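PDB 3SS6: acetyl-CoA acetyltransferase from Bacillus anthracis, which probably catalyses, as a tetrameric thiolase, the reversible condensation of two acetyl-CoA molecules into acetoacetyl-CoA and free CoA. Local coordinates for residues P35-E39 with I201-T205; I9-V13 with A40-G44. All blocks are in the same frame, centred on the assembly; numbering follows the deposited sequence.

Contact 1 of 2, residues P35-E39 with I201-T205; sequences PVLQE and IVPIT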
loop_
_atom_site.group_PDB
_atom_site.type_symbol
_atom_site.label_atom_id
_atom_site.label_comp_id
_atom_site.label_asym_id
_atom_site.label_seq_id
_atom_site.Cartn_x
_atom_site.Cartn_y
_atom_site.Cartn_z
ATOM N N PRO A 35 20.115 -1.354 -24.077
ATOM C CA PRO A 35 20.718 -2.091 -25.197
ATOM C C PRO A 35 20.417 -1.464 -26.557
ATOM O O PRO A 35 21.200 -1.632 -27.504
ATOM C CB PRO A 35 20.084 -3.490 -25.098
ATOM C CG PRO A 35 18.853 -3.303 -24.259
ATOM C CD PRO A 35 19.135 -2.159 -23.323
ATOM N N VAL A 36 19.296 -0.757 -26.641
ATOM C CA VAL A 36 18.905 -0.086 -27.877
ATOM C C VAL A 36 19.743 1.181 -28.090
ATOM O O VAL A 36 20.174 1.473 -29.218
ATOM C CB VAL A 36 17.386 0.188 -27.897
ATOM C CG1 VAL A 36 16.977 0.835 -29.204
ATOM C CG2 VAL A 36 16.629 -1.124 -27.716
ATOM N N LEU A 37 19.986 1.928 -27.013
ATOM C CA LEU A 37 20.923 3.044 -27.071
ATOM C C LEU A 37 22.290 2.561 -27.543
ATOM O O LEU A 37 22.918 3.172 -28.407
ATOM C CB LEU A 37 21.095 3.668 -25.690
ATOM C CG LEU A 37 19.908 4.481 -25.186
ATOM C CD1 LEU A 37 20.135 4.874 -23.730
ATOM C CD2 LEU A 37 19.684 5.723 -26.055
ATOM N N GLN A 38 22.758 1.465 -26.951
ATOM C CA GLN A 38 24.077 0.934 -27.299
ATOM C C GLN A 38 24.200 0.544 -28.770
ATOM O O GLN A 38 25.178 0.904 -29.436
ATOM C CB GLN A 38 24.434 -0.248 -26.395
ATOM C CG GLN A 38 24.650 0.176 -24.945
ATOM C CD GLN A 38 24.772 -1.005 -23.995
ATOM O OE1 GLN A 38 24.191 -2.064 -24.228
ATOM N NE2 GLN A 38 25.529 -0.825 -22.916
ATOM N N GLU A 39 23.200 -0.171 -29.278
ATOM C CA GLU A 39 23.245 -0.621 -30.668
ATOM C C GLU A 39 23.087 0.561 -31.617
ATOM O O GLU A 39 23.732 0.610 -32.659
ATOM C CB GLU A 39 22.180 -1.689 -30.933
ATOM C CG GLU A 39 22.175 -2.219 -32.377
ATOM C CD GLU A 39 23.454 -2.967 -32.766
ATOM O OE1 GLU A 39 24.206 -3.427 -31.878
ATOM O OE2 GLU A 39 23.692 -3.103 -33.988
ATOM N N ILE A 201 15.444 -4.494 -35.543
ATOM C CA ILE A 201 15.199 -4.991 -34.185
ATOM C C ILE A 201 16.490 -5.344 -33.463
ATOM O O ILE A 201 17.380 -5.995 -34.031
ATOM C CB ILE A 201 14.231 -6.202 -34.173
ATOM C CG1 ILE A 201 12.795 -5.727 -34.416
ATOM C CG2 ILE A 201 14.299 -6.945 -32.831
ATOM C CD1 ILE A 201 11.776 -6.854 -34.587
ATOM N N VAL A 202 16.590 -4.866 -32.227
ATOM C CA VAL A 202 17.691 -5.175 -31.322
ATOM C C VAL A 202 17.165 -6.148 -30.275
ATOM O O VAL A 202 16.259 -5.811 -29.521
ATOM C CB VAL A 202 18.132 -3.904 -30.582
ATOM C CG1 VAL A 202 19.256 -4.198 -29.606
ATOM C CG2 VAL A 202 18.547 -2.818 -31.586
ATOM N N PRO A 203 17.722 -7.364 -30.226
ATOM C CA PRO A 203 17.220 -8.323 -29.236
ATOM C C PRO A 203 17.548 -7.875 -27.820
ATOM O O PRO A 203 18.600 -7.277 -27.574
ATOM C CB PRO A 203 17.975 -9.610 -29.575
ATOM C CG PRO A 203 19.175 -9.160 -30.337
ATOM C CD PRO A 203 18.733 -7.961 -31.114
ATOM N N ILE A 204 16.640 -8.153 -26.893
ATOM C CA ILE A 204 16.840 -7.772 -25.506
ATOM C C ILE A 204 17.097 -9.038 -24.710
ATOM O O ILE A 204 16.358 -10.008 -24.849
ATOM C CB ILE A 204 15.580 -7.108 -24.932
ATOM C CG1 ILE A 204 15.130 -5.931 -25.819
ATOM C CG2 ILE A 204 15.801 -6.684 -23.465
ATOM C CD1 ILE A 204 16.126 -4.779 -25.873
ATOM N N THR A 205 18.142 -9.033 -23.884
ATOM C CA THR A 205 18.415 -10.181 -23.023
ATOM C C THR A 205 17.883 -9.861 -21.642
ATOM O O THR A 205 18.310 -8.888 -21.018
ATOM C CB THR A 205 19.922 -10.522 -22.958
ATOM O OG1 THR A 205 20.392 -10.912 -24.257
ATOM C CG2 THR A 205 20.164 -11.676 -21.980
#

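Contact 2 of 2, residues I9-V13 with A40-G44; sequences ITAAV and AVKRG. With K (potassium ion), chain G.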
loop_
_atom_site.group_PDB
_atom_site.type_symbol
_atom_site.label_atom_id
_atom_site.label_comp_id
_atom_site.label_asym_id
_atom_site.label_seq_id
_atom_site.Cartn_x
_atom_site.Cartn_y
_atom_site.Cartn_z
ATOM N N ILE A 9 19.531 11.365 -40.201
ATOM C CA ILE A 9 19.368 10.250 -39.283
ATOM C C ILE A 9 20.285 9.144 -39.768
ATOM O O ILE A 9 20.161 8.699 -40.909
ATOM C CB ILE A 9 17.910 9.743 -39.319
ATOM C CG1 ILE A 9 16.965 10.812 -38.756
ATOM C CG2 ILE A 9 17.762 8.443 -38.516
ATOM C CD1 ILE A 9 15.516 10.633 -39.184
ATOM N N THR A 10 21.202 8.697 -38.915
ATOM C CA THR A 10 22.196 7.705 -39.355
ATOM C C THR A 10 21.964 6.275 -38.857
ATOM O O THR A 10 22.614 5.330 -39.337
ATOM C CB THR A 10 23.624 8.147 -38.976
ATOM O OG1 THR A 10 23.727 8.268 -37.554
ATOM C CG2 THR A 10 23.958 9.484 -39.635
ATOM N N ALA A 11 21.055 6.116 -37.899
ATOM C CA ALA A 11 20.681 4.797 -37.398
ATOM C C ALA A 11 19.275 4.897 -36.853
ATOM O O ALA A 11 18.857 5.968 -36.402
ATOM C CB ALA A 11 21.642 4.315 -36.297
ATOM N N ALA A 12 18.546 3.786 -36.911
ATOM C CA ALA A 12 17.176 3.753 -36.422
ATOM C C ALA A 12 16.866 2.323 -36.019
ATOM O O ALA A 12 16.743 1.446 -36.876
ATOM C CB ALA A 12 16.219 4.224 -37.509
ATOM N N VAL A 13 16.770 2.083 -34.717
ATOM C CA VAL A 13 16.602 0.724 -34.210
ATOM C C VAL A 13 15.568 0.676 -33.095
ATOM O O VAL A 13 15.222 1.706 -32.519
ATOM C CB VAL A 13 17.928 0.137 -33.696
ATOM C CG1 VAL A 13 18.879 -0.126 -34.864
ATOM C CG2 VAL A 13 18.567 1.056 -32.654
ATOM N N ALA A 40 22.236 1.522 -31.255
ATOM C CA ALA A 40 22.067 2.691 -32.109
ATOM C C ALA A 40 23.389 3.405 -32.330
ATOM O O ALA A 40 23.742 3.753 -33.463
ATOM C CB ALA A 40 21.033 3.660 -31.520
ATOM N N VAL A 41 24.112 3.647 -31.241
ATOM C CA VAL A 41 25.370 4.368 -31.344
ATOM C C VAL A 41 26.372 3.558 -32.180
ATOM O O VAL A 41 27.090 4.110 -33.021
ATOM C CB VAL A 41 25.905 4.728 -29.938
ATOM C CG1 VAL A 41 27.355 5.188 -30.000
ATOM C CG2 VAL A 41 25.018 5.797 -29.295
ATOM N N LYS A 42 26.390 2.246 -31.972
ATOM C CA LYS A 42 27.279 1.363 -32.736
ATOM C C LYS A 42 27.032 1.460 -34.232
ATOM O O LYS A 42 27.969 1.408 -35.023
ATOM C CB LYS A 42 27.126 -0.091 -32.289
ATOM C CG LYS A 42 27.809 -0.403 -30.968
ATOM C CD LYS A 42 27.466 -1.807 -30.478
ATOM C CE LYS A 42 27.948 -2.017 -29.049
ATOM N NZ LYS A 42 27.427 -3.285 -28.469
ATOM N N ARG A 43 25.771 1.599 -34.620
ATOM C CA ARG A 43 25.426 1.710 -36.029
ATOM C C ARG A 43 25.505 3.118 -36.588
ATOM O O ARG A 43 25.574 3.299 -37.805
ATOM C CB ARG A 43 24.008 1.230 -36.257
ATOM C CG ARG A 43 23.766 -0.186 -35.860
ATOM C CD ARG A 43 22.362 -0.531 -36.265
ATOM N NE ARG A 43 22.004 -1.898 -35.942
ATOM C CZ ARG A 43 20.986 -2.537 -36.507
ATOM N NH1 ARG A 43 20.241 -1.920 -37.423
ATOM N NH2 ARG A 43 20.724 -3.786 -36.163
ATOM N N GLY A 44 25.480 4.106 -35.702
ATOM C CA GLY A 44 25.240 5.483 -36.092
ATOM C C GLY A 44 26.450 6.270 -36.549
ATOM O O GLY A 44 26.320 7.432 -36.909
HETATM K K K G . 19.984 1.370 -38.561
HETATM O O HOH W 1 22.543 2.640 -39.829
HETATM O O HOH W 2 20.074 -0.422 -41.009
#

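Contact 1 of 2, residues P35-E39 with I201-T205
The polypeptide 201-205 runs past the side of helix 29-43 within the N-terminal thiolase domain and leads into the short strand 204-207. Ile-201 turns to strand 7-19, touching Arg-14 and Pro-16, and leaves the helix to the residues that follow. Val-202 points straight at it: CG1 lies 3.8 Å from Pro-35 O and CG2 3.8 Å from Glu-39 CG, so the side chain spans one helical turn, the one closed by the 3.0 Å bond from Glu-39 N to Pro-35 O. Its CB is 4.3 Å from Val-36 CG2, while its backbone is hydrogen-bonded to Arg-14. Pro-203 faces away, against Val-214 and Ser-216. At Ile-204 the CA-to-CB bond runs sideways, yet the m,m rotamer brings CD1 back to 3.5 Å from Pro-35 CG and 4.1 Å from Val-36 CG2; backbone bonding to Phe-215 joins this residue to the neighbouring strand. The carboxylate of Glu-39 forms a salt bridge with Arg-43, leaving its methylene carbon to meet Val-202. With no hydrogen bond between the segments and 224 Å² buried, the contact is apolar packing, held by shape and by the burial of aliphatic groups.

Contact 2 of 2, residues I9-V13 with A40-G44
Val-13 overlaps the guanidinium of Arg-43, its CG1 covering one face of the group at 3.4 Å from NH1, while its CG2 packs 3.8 Å from Ala-40 CB. The contact belongs to the first beta-alpha-beta crossover of the thiolase fold: strand 7-19, inside the mixed sheet, is covered here by the last turn of helix 29-43, which leads on to the parallel strand 53-57. Ala-11 also points at the helix; its CB lies 3.6 Å from Ala-40 O and 3.8 Å from Gly-44 CA, a close approach that its small side chain allows. Ala-12 faces the other way, onto Val-361 and Ile-364 of helix 352-370. Arg-43 has polar partners too, the carbonyl of Asp-199 and the carboxylate of Glu-39. One direct hydrogen bond ties strand to helix end, from Thr-10 OG1 to Gly-44 O at 2.8 Å. At the main chain of the threonine, water 1 donates to Thr-10 O at 2.7 Å and lies 3.1 Å from the potassium ion, which sits 3.3 Å from Ala-12 N.

Contacts 1 and 2 use successive parts of helix 29-43, and their centres are 11 Å apart. They meet at Val-13, whose CB is 3.7 Å from Val-202 CG2 and whose CG2 is 3.8 Å from Val-36 CG1, so Val-13, Val-36 and Val-202 pack together where strand, helix and segment 201-205 meet. The Glu-39 to Arg-43 salt bridge links them along the helix. The potassium ion borders contact 2 directly, whereas the nearest approach of the Glu-39 side chain of contact 1 is about 7 Å. Neither contact includes Cys-91, found here as S-hydroxycysteine and, by analogy with other thiolases, probably the nucleophile; contact 1 sets 201-205 against helix 29-43, contact 2 that helix against strand 7-19.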